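Local atomic coordinates of condensin complex subunit 3 (Schizosaccharomyces pombe, PDB entry 5OQR), a protein that serves as a regulatory subunit of condensin, the complex required to convert interphase chromatin into condensed, mitotic-like chromosomes. Residues P607-Y612 / C650-S655; Y634-G637 / N641-R644; Q678-T683 / L734-I739; S717-S722 / E756-H761. All blocks are in the same frame, centred on the assembly; numbering follows the deposited sequence.

Contact 1 (P607-Y612 / C650-S655); sequences PLIIQY and CDALLS
Ile610 and Ile609 on helix 601-613 face Ala652 and Ser655 on helix 639-661, a helix-helix contact within the alpha solenoid that the HEAT-repeat protein builds from stacked helices. The two helices are next-but-one neighbours in the chain and run roughly parallel, with the N-to-C directions of the two short segments 30° apart. Ala652 supplies the small surface at the centre, and its CA lies 6.1 Å from the CA of Ile610. Ile609 comes in with its CG2 branch, which stops 4.3 Å from Ala652 CB. Ile610 uses its CG1-CD1 branch instead: CG1 anti to the carbonyl carbon (chi1 -67°) and an extended chi2 carry CG1 past Ala652 O, at 4.0 Å, and CD1 then ends on Ser655. Helix 621-635 lies between the two in sequence and touches Ile609 through Phe631, while Met679 of helix 669-682 packs on both Ile609 and Leu653. Ser655 turns its hydroxyl back into its own helix, giving OG to Asp651 O at 3.1 Å; that oxygen also takes Ser655 N, from the opposite face of its carbonyl plane. Between the two segments the shortest approach is Ile610 CD1 to Ser655 CB, 3.6 Å.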
loop_
_atom_site.group_PDB
_atom_site.type_symbol
_atom_site.label_atom_id
_atom_site.label_comp_id
_atom_site.label_asym_id
_atom_site.label_seq_id
_atom_site.Cartn_x
_atom_site.Cartn_y
_atom_site.Cartn_z
ATOM N N PRO A 607 6.504 -10.901 22.296
ATOM C CA PRO A 607 7.176 -11.564 21.165
ATOM C C PRO A 607 6.742 -11.049 19.803
ATOM O O PRO A 607 7.560 -11.014 18.875
ATOM C CB PRO A 607 6.792 -13.035 21.358
ATOM C CG PRO A 607 6.563 -13.166 22.806
ATOM C CD PRO A 607 5.975 -11.882 23.261
ATOM N N LEU A 608 5.478 -10.655 19.647
ATOM C CA LEU A 608 5.025 -10.121 18.366
ATOM C C LEU A 608 5.739 -8.821 18.032
ATOM O O LEU A 608 6.260 -8.649 16.924
ATOM C CB LEU A 608 3.511 -9.896 18.390
ATOM C CG LEU A 608 2.584 -10.902 17.711
ATOM C CD1 LEU A 608 1.183 -10.321 17.676
ATOM C CD2 LEU A 608 3.030 -11.257 16.304
ATOM N N ILE A 609 5.759 -7.882 18.979
ATOM C CA ILE A 609 6.371 -6.582 18.728
ATOM C C ILE A 609 7.855 -6.741 18.432
ATOM O O ILE A 609 8.401 -6.071 17.548
ATOM C CB ILE A 609 6.119 -5.642 19.923
ATOM C CG1 ILE A 609 4.627 -5.311 20.004
ATOM C CG2 ILE A 609 6.954 -4.363 19.807
ATOM C CD1 ILE A 609 4.231 -4.469 21.193
ATOM N N ILE A 610 8.531 -7.630 19.159
ATOM C CA ILE A 610 9.960 -7.830 18.939
ATOM C C ILE A 610 10.210 -8.331 17.523
ATOM O O ILE A 610 10.988 -7.742 16.764
ATOM C CB ILE A 610 10.539 -8.794 19.990
ATOM C CG1 ILE A 610 10.502 -8.141 21.373
ATOM C CG2 ILE A 610 11.971 -9.199 19.625
ATOM C CD1 ILE A 610 11.019 -9.011 22.498
ATOM N N GLN A 611 9.556 -9.432 17.149
ATOM C CA GLN A 611 9.742 -9.988 15.814
ATOM C C GLN A 611 9.372 -8.974 14.741
ATOM O O GLN A 611 10.067 -8.846 13.728
ATOM C CB GLN A 611 8.904 -11.255 15.660
ATOM C CG GLN A 611 9.426 -12.214 14.615
ATOM C CD GLN A 611 10.621 -12.998 15.104
ATOM O OE1 GLN A 611 10.588 -13.591 16.181
ATOM N NE2 GLN A 611 11.690 -12.998 14.320
ATOM N N TYR A 612 8.276 -8.242 14.947
ATOM C CA TYR A 612 7.828 -7.267 13.959
ATOM C C TYR A 612 8.907 -6.230 13.667
ATOM O O TYR A 612 9.061 -5.791 12.522
ATOM C CB TYR A 612 6.549 -6.593 14.451
ATOM C CG TYR A 612 6.071 -5.451 13.588
ATOM C CD1 TYR A 612 5.607 -5.675 12.300
ATOM C CD2 TYR A 612 6.067 -4.150 14.067
ATOM C CE1 TYR A 612 5.164 -4.633 11.508
ATOM C CE2 TYR A 612 5.625 -3.103 13.284
ATOM C CZ TYR A 612 5.173 -3.351 12.007
ATOM O OH TYR A 612 4.731 -2.311 11.225
ATOM N N CYS A 650 8.067 -1.538 27.878
ATOM C CA CYS A 650 9.461 -1.359 28.274
ATOM C C CYS A 650 10.281 -2.611 27.997
ATOM O O CYS A 650 11.392 -2.532 27.464
ATOM C CB CYS A 650 9.537 -0.981 29.754
ATOM S SG CYS A 650 8.903 0.663 30.123
ATOM N N ASP A 651 9.751 -3.779 28.355
ATOM C CA ASP A 651 10.510 -5.011 28.171
ATOM C C ASP A 651 10.716 -5.312 26.693
ATOM O O ASP A 651 11.789 -5.775 26.293
ATOM C CB ASP A 651 9.798 -6.170 28.863
ATOM C CG ASP A 651 9.313 -5.808 30.254
ATOM O OD1 ASP A 651 10.058 -6.047 31.226
ATOM O OD2 ASP A 651 8.187 -5.276 30.370
ATOM N N ALA A 652 9.700 -5.057 25.867
ATOM C CA ALA A 652 9.858 -5.238 24.430
ATOM C C ALA A 652 10.908 -4.288 23.875
ATOM O O ALA A 652 11.755 -4.688 23.069
ATOM C CB ALA A 652 8.520 -5.025 23.725
ATOM N N LEU A 653 10.874 -3.025 24.301
ATOM C CA LEU A 653 11.806 -2.040 23.765
ATOM C C LEU A 653 13.228 -2.309 24.242
ATOM O O LEU A 653 14.187 -2.115 23.488
ATOM C CB LEU A 653 11.355 -0.637 24.163
ATOM C CG LEU A 653 12.013 0.532 23.433
ATOM C CD1 LEU A 653 11.704 0.496 21.944
ATOM C CD2 LEU A 653 11.545 1.841 24.042
ATOM N N LEU A 654 13.386 -2.752 25.489
ATOM C CA LEU A 654 14.715 -3.095 25.982
ATOM C C LEU A 654 15.291 -4.284 25.227
ATOM O O LEU A 654 16.478 -4.295 24.883
ATOM C CB LEU A 654 14.659 -3.389 27.482
ATOM C CG LEU A 654 14.392 -2.198 28.404
ATOM C CD1 LEU A 654 14.308 -2.667 29.845
ATOM C CD2 LEU A 654 15.467 -1.134 28.252
ATOM N N SER A 655 14.466 -5.300 24.965
ATOM C CA SER A 655 14.935 -6.449 24.200
ATOM C C SER A 655 15.395 -6.029 22.812
ATOM O O SER A 655 16.382 -6.559 22.290
ATOM C CB SER A 655 13.829 -7.498 24.103
ATOM O OG SER A 655 13.608 -8.123 25.353
#

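Contact 2 (Y634-G637 / N641-R644); sequences YAFG and NQWR
Tyr634 and Asn641 face each other across the tight turn between helix 621-635 and helix 639-661, the corner of a helical hairpin in the alpha solenoid. The polar link is one bond: Asn641 ND2 donates to the backbone O of Tyr634 at 2.6 Å, bent to 145° at the hydrogen and arriving tilted from the carbonyl plane. Stacking comes from the same amide. It lies over one face of the Tyr634 ring, nearly flat on it with the planes 10° apart, and Asn641 CG sits 3.5 Å above the ring plane over its centre. Asn641 CB adds a CH-pi contact to that face. Van der Waals contacts fill the flanks. The phenol OH of Tyr634, which hydrogen-bonds Asp601 OD2, touches Arg644 CD, and Ala635 O rests against Gln642 CG. Gln642, extended beyond CG, brings NE2 to the edge of the Phe636 ring, 4.0 Å from Phe636 CD1; its NE2 hydrogen-bonds Trp682 O and Asp684 O, carbonyls at the end of helix 669-682 and just beyond it. One asparagine thus both takes up a carbonyl in the last turn of the first helix and covers a tyrosine face, and the bond to Tyr634 O and the flat stack together probably hold its amide in its rotation.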
loop_
_atom_site.group_PDB
_atom_site.type_symbol
_atom_site.label_atom_id
_atom_site.label_comp_id
_atom_site.label_asym_id
_atom_site.label_seq_id
_atom_site.Cartn_x
_atom_site.Cartn_y
_atom_site.Cartn_z
ATOM N N TYR A 634 -5.662 -3.714 16.523
ATOM C CA TYR A 634 -5.719 -4.183 17.902
ATOM C C TYR A 634 -5.576 -3.023 18.878
ATOM O O TYR A 634 -6.373 -2.880 19.812
ATOM C CB TYR A 634 -4.627 -5.227 18.124
ATOM C CG TYR A 634 -4.565 -5.810 19.516
ATOM C CD1 TYR A 634 -3.671 -5.314 20.454
ATOM C CD2 TYR A 634 -5.384 -6.865 19.887
ATOM C CE1 TYR A 634 -3.600 -5.847 21.723
ATOM C CE2 TYR A 634 -5.320 -7.405 21.155
ATOM C CZ TYR A 634 -4.426 -6.891 22.069
ATOM O OH TYR A 634 -4.358 -7.425 23.332
ATOM N N ALA A 635 -4.573 -2.170 18.665
ATOM C CA ALA A 635 -4.296 -1.091 19.608
ATOM C C ALA A 635 -5.434 -0.081 19.647
ATOM O O ALA A 635 -5.896 0.306 20.725
ATOM C CB ALA A 635 -2.983 -0.401 19.238
ATOM N N PHE A 636 -5.894 0.363 18.481
ATOM C CA PHE A 636 -6.875 1.439 18.412
ATOM C C PHE A 636 -8.311 0.955 18.556
ATOM O O PHE A 636 -9.231 1.777 18.498
ATOM C CB PHE A 636 -6.712 2.196 17.095
ATOM C CG PHE A 636 -5.344 2.782 16.904
ATOM C CD1 PHE A 636 -4.656 3.334 17.974
ATOM C CD2 PHE A 636 -4.740 2.775 15.662
ATOM C CE1 PHE A 636 -3.398 3.871 17.805
ATOM C CE2 PHE A 636 -3.478 3.312 15.486
ATOM C CZ PHE A 636 -2.807 3.860 16.560
ATOM N N GLY A 637 -8.527 -0.339 18.757
ATOM C CA GLY A 637 -9.871 -0.862 18.880
ATOM C C GLY A 637 -10.457 -0.701 20.267
ATOM O O GLY A 637 -11.660 -0.466 20.414
ATOM N N ASN A 641 -6.687 -2.660 25.038
ATOM C CA ASN A 641 -5.591 -3.156 24.212
ATOM C C ASN A 641 -4.380 -2.242 24.307
ATOM O O ASN A 641 -3.239 -2.716 24.331
ATOM C CB ASN A 641 -6.043 -3.295 22.760
ATOM C CG ASN A 641 -7.008 -4.442 22.557
ATOM O OD1 ASN A 641 -7.142 -5.313 23.414
ATOM N ND2 ASN A 641 -7.679 -4.453 21.415
ATOM N N GLN A 642 -4.605 -0.928 24.356
ATOM C CA GLN A 642 -3.497 -0.001 24.551
ATOM C C GLN A 642 -2.832 -0.229 25.900
ATOM O O GLN A 642 -1.607 -0.124 26.023
ATOM C CB GLN A 642 -3.990 1.439 24.428
ATOM C CG GLN A 642 -4.583 1.764 23.070
ATOM C CD GLN A 642 -4.868 3.241 22.888
ATOM O OE1 GLN A 642 -5.665 3.825 23.615
ATOM N NE2 GLN A 642 -4.212 3.852 21.911
ATOM N N TRP A 643 -3.625 -0.561 26.921
ATOM C CA TRP A 643 -3.067 -0.821 28.242
ATOM C C TRP A 643 -2.139 -2.027 28.218
ATOM O O TRP A 643 -1.053 -1.998 28.809
ATOM C CB TRP A 643 -4.198 -1.031 29.247
ATOM C CG TRP A 643 -3.753 -1.073 30.676
ATOM C CD1 TRP A 643 -3.278 -2.153 31.355
ATOM C CD2 TRP A 643 -3.754 0.015 31.607
ATOM N NE1 TRP A 643 -2.980 -1.807 32.647
ATOM C CE2 TRP A 643 -3.264 -0.480 32.828
ATOM C CE3 TRP A 643 -4.121 1.361 31.525
ATOM C CZ2 TRP A 643 -3.128 0.322 33.958
ATOM C CZ3 TRP A 643 -3.986 2.153 32.645
ATOM C CH2 TRP A 643 -3.496 1.631 33.846
ATOM N N ARG A 644 -2.548 -3.100 27.538
ATOM C CA ARG A 644 -1.711 -4.292 27.455
ATOM C C ARG A 644 -0.382 -4.001 26.774
ATOM O O ARG A 644 0.632 -4.625 27.102
ATOM C CB ARG A 644 -2.448 -5.399 26.701
ATOM C CG ARG A 644 -3.728 -5.870 27.360
ATOM C CD ARG A 644 -4.359 -6.999 26.569
ATOM N NE ARG A 644 -5.642 -7.423 27.126
ATOM C CZ ARG A 644 -6.833 -7.048 26.669
ATOM N NH1 ARG A 644 -6.937 -6.231 25.630
ATOM N NH2 ARG A 644 -7.935 -7.496 27.254
#

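Contact 3 (Q678-T683 / L734-I739)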
loop_
_atom_site.group_PDB
_atom_site.type_symbol
_atom_site.label_atom_id
_atom_site.label_comp_id
_atom_site.label_asym_id
_atom_site.label_seq_id
_atom_site.Cartn_x
_atom_site.Cartn_y
_atom_site.Cartn_z
ATOM N N GLN A 678 6.540 4.649 17.330
ATOM C CA GLN A 678 5.448 3.788 16.889
ATOM C C GLN A 678 4.702 3.208 18.082
ATOM O O GLN A 678 3.477 3.340 18.189
ATOM C CB GLN A 678 5.989 2.669 16.000
ATOM C CG GLN A 678 5.960 2.978 14.515
ATOM C CD GLN A 678 4.637 2.611 13.873
ATOM O OE1 GLN A 678 3.600 3.201 14.176
ATOM N NE2 GLN A 678 4.666 1.623 12.983
ATOM N N MET A 679 5.429 2.559 18.994
ATOM C CA MET A 679 4.796 2.010 20.187
ATOM C C MET A 679 4.067 3.087 20.979
ATOM O O MET A 679 3.037 2.808 21.602
ATOM C CB MET A 679 5.839 1.336 21.074
ATOM C CG MET A 679 6.681 0.269 20.404
ATOM S SD MET A 679 7.467 -0.767 21.653
ATOM C CE MET A 679 8.805 -1.503 20.732
ATOM N N LEU A 680 4.586 4.316 20.981
ATOM C CA LEU A 680 3.927 5.394 21.710
ATOM C C LEU A 680 2.623 5.800 21.037
ATOM O O LEU A 680 1.639 6.109 21.718
ATOM C CB LEU A 680 4.864 6.596 21.830
ATOM C CG LEU A 680 5.973 6.483 22.876
ATOM C CD1 LEU A 680 6.962 7.620 22.718
ATOM C CD2 LEU A 680 5.390 6.479 24.280
ATOM N N ASP A 681 2.597 5.817 19.706
ATOM C CA ASP A 681 1.355 6.108 19.001
ATOM C C ASP A 681 0.308 5.037 19.277
ATOM O O ASP A 681 -0.871 5.348 19.483
ATOM C CB ASP A 681 1.621 6.228 17.503
ATOM C CG ASP A 681 2.528 7.392 17.168
ATOM O OD1 ASP A 681 2.580 7.791 15.986
ATOM O OD2 ASP A 681 3.185 7.913 18.092
ATOM N N TRP A 682 0.722 3.769 19.292
ATOM C CA TRP A 682 -0.210 2.684 19.582
ATOM C C TRP A 682 -0.864 2.850 20.944
ATOM O O TRP A 682 -2.020 2.453 21.129
ATOM C CB TRP A 682 0.514 1.340 19.521
ATOM C CG TRP A 682 0.989 0.955 18.157
ATOM C CD1 TRP A 682 0.563 1.457 16.966
ATOM C CD2 TRP A 682 1.991 -0.019 17.845
ATOM N NE1 TRP A 682 1.234 0.858 15.932
ATOM C CE2 TRP A 682 2.118 -0.053 16.445
ATOM C CE3 TRP A 682 2.793 -0.865 18.615
ATOM C CZ2 TRP A 682 3.013 -0.899 15.800
ATOM C CZ3 TRP A 682 3.677 -1.703 17.973
ATOM C CH2 TRP A 682 3.783 -1.715 16.580
ATOM N N THR A 683 -0.147 3.420 21.906
ATOM C CA THR A 683 -0.643 3.557 23.268
ATOM C C THR A 683 -1.298 4.908 23.530
ATOM O O THR A 683 -1.784 5.137 24.639
ATOM C CB THR A 683 0.506 3.329 24.252
ATOM O OG1 THR A 683 1.641 4.098 23.848
ATOM C CG2 THR A 683 0.909 1.879 24.275
ATOM N N LEU A 734 9.836 9.861 28.484
ATOM C CA LEU A 734 8.972 10.635 29.370
ATOM C C LEU A 734 8.618 11.986 28.766
ATOM O O LEU A 734 7.527 12.508 29.013
ATOM C CB LEU A 734 9.650 10.820 30.725
ATOM C CG LEU A 734 9.753 9.566 31.591
ATOM C CD1 LEU A 734 10.832 9.737 32.638
ATOM C CD2 LEU A 734 8.420 9.263 32.250
ATOM N N GLY A 735 9.516 12.562 27.968
ATOM C CA GLY A 735 9.235 13.831 27.324
ATOM C C GLY A 735 8.285 13.723 26.151
ATOM O O GLY A 735 7.647 14.717 25.791
ATOM N N LYS A 736 8.177 12.542 25.547
ATOM C CA LYS A 736 7.286 12.343 24.412
ATOM C C LYS A 736 5.886 11.915 24.825
ATOM O O LYS A 736 4.966 11.982 24.005
ATOM C CB LYS A 736 7.870 11.298 23.461
ATOM C CG LYS A 736 9.319 11.548 23.089
ATOM C CD LYS A 736 9.879 10.427 22.239
ATOM C CE LYS A 736 11.364 10.616 21.981
ATOM N NZ LYS A 736 11.658 11.911 21.311
ATOM N N LEU A 737 5.706 11.481 26.070
ATOM C CA LEU A 737 4.395 11.044 26.526
ATOM C C LEU A 737 3.370 12.158 26.358
ATOM O O LEU A 737 3.688 13.347 26.433
ATOM C CB LEU A 737 4.456 10.608 27.988
ATOM C CG LEU A 737 5.373 9.430 28.314
ATOM C CD1 LEU A 737 5.469 9.237 29.817
ATOM C CD2 LEU A 737 4.877 8.161 27.649
ATOM N N LYS A 738 2.130 11.756 26.121
ATOM C CA LYS A 738 0.998 12.667 25.997
ATOM C C LYS A 738 0.135 12.481 27.241
ATOM O O LYS A 738 -0.734 11.610 27.288
ATOM C CB LYS A 738 0.207 12.401 24.728
ATOM C CG LYS A 738 0.750 13.105 23.492
ATOM C CD LYS A 738 -0.286 13.142 22.380
ATOM C CE LYS A 738 -1.399 14.147 22.670
ATOM N NZ LYS A 738 -2.660 13.804 21.958
ATOM N N ILE A 739 0.383 13.307 28.246
ATOM C CA ILE A 739 -0.325 13.238 29.519
ATOM C C ILE A 739 -1.434 14.284 29.488
ATOM O O ILE A 739 -1.134 15.473 29.324
ATOM C CB ILE A 739 0.625 13.478 30.701
ATOM C CG1 ILE A 739 1.889 12.625 30.552
ATOM C CG2 ILE A 739 -0.074 13.172 32.014
ATOM C CD1 ILE A 739 1.639 11.131 30.486
#
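Leu680 meets Lys736 and Leu737 in a small apolar contact where helix 669-682 and helix 725-736 both come to their ends, two next-but-one helices of the alpha solenoid; the second lies in the ninth HEAT repeat. Leu680 does the reaching. With CG anti to the carbonyl carbon (chi1 -77°), its two methyls divide between two successive residues, CD1 on Lys736 and CD2 on Leu737. CD1 of Leu680 lies against the aliphatic stem of Lys736, 3.9 Å from CB and 4.1 Å from CD. The lysine side chain crosses Leu680 at about a right angle and then leads its ammonium end away, so hydrocarbon alone is offered here. Helix 706-717 also packs on the pair: Leu710 touches both Leu680 and Leu737, and Phe776 of helix 767-785 adds to the Leu737 side. A polar bridge runs through His707 of that same helix 706-717. Its NE2 hydrogen-bonds Leu680 O and Thr683 OG1, and its ND1 bonds Lys738 N, so one imidazole ties the C-terminal end of one helix to the chain leaving the other. Leu737, whose side chain does not leave the backbone pointing at Leu680, still brings its CD2 methyl to 3.8 Å from Leu680 CD2.

Contact 4 (S717-S722 / E756-H761)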
loop_
_atom_site.group_PDB
_atom_site.type_symbol
_atom_site.label_atom_id
_atom_site.label_comp_id
_atom_site.label_asym_id
_atom_site.label_seq_id
_atom_site.Cartn_x
_atom_site.Cartn_y
_atom_site.Cartn_z
ATOM N N SER A 717 11.394 0.405 35.545
ATOM C CA SER A 717 12.318 -0.364 34.724
ATOM C C SER A 717 13.670 0.312 34.545
ATOM O O SER A 717 14.621 -0.351 34.119
ATOM C CB SER A 717 11.704 -0.625 33.344
ATOM O OG SER A 717 11.872 0.495 32.496
ATOM N N LEU A 718 13.781 1.604 34.852
ATOM C CA LEU A 718 15.064 2.285 34.708
ATOM C C LEU A 718 16.182 1.612 35.493
ATOM O O LEU A 718 17.311 1.556 34.979
ATOM C CB LEU A 718 14.922 3.752 35.129
ATOM C CG LEU A 718 14.079 4.646 34.219
ATOM C CD1 LEU A 718 13.823 5.982 34.893
ATOM C CD2 LEU A 718 14.749 4.845 32.873
ATOM N N PRO A 719 15.962 1.103 36.710
ATOM C CA PRO A 719 17.058 0.414 37.408
ATOM C C PRO A 719 17.631 -0.757 36.628
ATOM O O PRO A 719 18.855 -0.933 36.593
ATOM C CB PRO A 719 16.399 -0.042 38.718
ATOM C CG PRO A 719 15.272 0.895 38.918
ATOM C CD PRO A 719 14.763 1.227 37.555
ATOM N N ASN A 720 16.777 -1.565 35.996
ATOM C CA ASN A 720 17.259 -2.724 35.255
ATOM C C ASN A 720 17.908 -2.334 33.936
ATOM O O ASN A 720 18.668 -3.130 33.375
ATOM C CB ASN A 720 16.111 -3.700 35.008
ATOM C CG ASN A 720 15.485 -4.195 36.293
ATOM O OD1 ASN A 720 16.174 -4.396 37.293
ATOM N ND2 ASN A 720 14.172 -4.386 36.278
ATOM N N ALA A 721 17.628 -1.137 33.428
ATOM C CA ALA A 721 18.356 -0.637 32.275
ATOM C C ALA A 721 19.830 -0.464 32.626
ATOM O O ALA A 721 20.211 -0.361 33.795
ATOM C CB ALA A 721 17.768 0.690 31.801
ATOM N N SER A 722 20.666 -0.443 31.595
ATOM C CA SER A 722 22.100 -0.258 31.758
ATOM C C SER A 722 22.443 1.201 31.497
ATOM O O SER A 722 22.112 1.739 30.436
ATOM C CB SER A 722 22.881 -1.163 30.805
ATOM O OG SER A 722 22.769 -0.708 29.469
ATOM N N GLU A 756 9.771 9.601 42.535
ATOM C CA GLU A 756 10.618 9.720 43.717
ATOM C C GLU A 756 11.311 8.405 44.042
ATOM O O GLU A 756 12.494 8.394 44.400
ATOM C CB GLU A 756 9.786 10.192 44.907
ATOM C CG GLU A 756 9.246 11.602 44.753
ATOM C CD GLU A 756 8.266 11.975 45.851
ATOM O OE1 GLU A 756 7.795 13.133 45.861
ATOM O OE2 GLU A 756 7.965 11.112 46.703
ATOM N N THR A 757 10.594 7.287 43.939
ATOM C CA THR A 757 11.212 5.990 44.196
ATOM C C THR A 757 12.427 5.777 43.304
ATOM O O THR A 757 13.449 5.244 43.751
ATOM C CB THR A 757 10.193 4.872 43.988
ATOM O OG1 THR A 757 9.118 5.023 44.922
ATOM C CG2 THR A 757 10.838 3.497 44.180
ATOM N N TYR A 758 12.334 6.177 42.036
ATOM C CA TYR A 758 13.478 6.035 41.144
ATOM C C TYR A 758 14.596 6.994 41.528
ATOM O O TYR A 758 15.776 6.629 41.493
ATOM C CB TYR A 758 13.057 6.266 39.693
ATOM C CG TYR A 758 14.234 6.541 38.792
ATOM C CD1 TYR A 758 14.511 7.827 38.358
ATOM C CD2 TYR A 758 15.084 5.520 38.399
ATOM C CE1 TYR A 758 15.593 8.086 37.546
ATOM C CE2 TYR A 758 16.169 5.768 37.587
ATOM C CZ TYR A 758 16.420 7.055 37.164
ATOM O OH TYR A 758 17.501 7.311 36.356
ATOM N N GLU A 759 14.246 8.230 41.888
ATOM C CA GLU A 759 15.259 9.196 42.295
ATOM C C GLU A 759 16.023 8.722 43.523
ATOM O O GLU A 759 17.218 9.006 43.657
ATOM C CB GLU A 759 14.606 10.551 42.569
ATOM C CG GLU A 759 13.971 11.193 41.349
ATOM C CD GLU A 759 14.990 11.841 40.432
ATOM O OE1 GLU A 759 14.616 12.764 39.678
ATOM O OE2 GLU A 759 16.169 11.431 40.468
ATOM N N SER A 760 15.361 7.992 44.422
ATOM C CA SER A 760 16.025 7.520 45.631
ATOM C C SER A 760 17.155 6.546 45.329
ATOM O O SER A 760 17.987 6.291 46.205
ATOM C CB SER A 760 15.010 6.861 46.567
ATOM O OG SER A 760 14.578 5.610 46.059
ATOM N N HIS A 761 17.204 5.989 44.116
ATOM C CA HIS A 761 18.327 5.136 43.747
ATOM C C HIS A 761 19.628 5.923 43.691
ATOM O O HIS A 761 20.705 5.351 43.896
ATOM C CB HIS A 761 18.065 4.463 42.399
ATOM C CG HIS A 761 17.358 3.149 42.505
ATOM N ND1 HIS A 761 16.000 3.046 42.711
ATOM C CD2 HIS A 761 17.826 1.880 42.434
ATOM C CE1 HIS A 761 15.660 1.770 42.762
ATOM N NE2 HIS A 761 16.749 1.042 42.597
#
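Leu718 lays a methyl group on the flat of Tyr758, and Pro719 sets its CG methylene over His761. In the first pair Leu718 CD1 stands 3.5 Å from the centroid of the Tyr758 ring and only 10° off the ring normal, a well-centred CH-pi contact. The leucine gets there with CG anti to its carbonyl carbon (chi1 -69°) and the chain extended at chi2, which carries CD1 out over the phenol while Leu718 CB comes to 3.4 Å from Tyr758 CE2. Tyr758 answers with the other kind of torsion: its CG is anti to the backbone N (chi1 163°), swinging the ring off helix 745-759 toward the loop. The contact thereby joins the bend between helices 706-717 and 725-736, inside the ninth HEAT repeat, to the C-terminal end of the next helix of the alpha solenoid. Ile731 of helix 725-736 touches both Leu718 and Tyr758, and Arg727 of the same helix hydrogen-bonds Leu718 O and Pro719 O, holding the bend. Toward the more exposed side, Pro719 CG lies above the His761 imidazole, offset toward its rim, 4.2 Å from the centroid. Pro719 CD also comes obliquely to the tyrosine, 4.4 Å from Tyr758 CD2, and the pyrrolidine thus touches both rings. Ser760 OG donates to Thr757 O at 2.6 Å, and His761 N bonds Tyr758 O.

Overall arrangement
All four contacts lie on the same side of the chain's centre, toward the C-terminal end. Contact 2 is nested inside the loop closed by contact 1; they share helix 639-661, with centres 16 Å apart and no direct touch. Contact 3 meets both: Trp682 CH2 lies 4.0 Å from Tyr612 CE2 of contact 1, and Phe636 CE1 of contact 2 is 3.4 Å from Asp681 O. Contact 4 sits farthest out, its centre about 42 Å from that of the chain, and touches contact 1 through Cys650 SG and Ser717 OG. Contacts 3 and 4 alternate along the sequence, their nearest atoms about 5 Å apart.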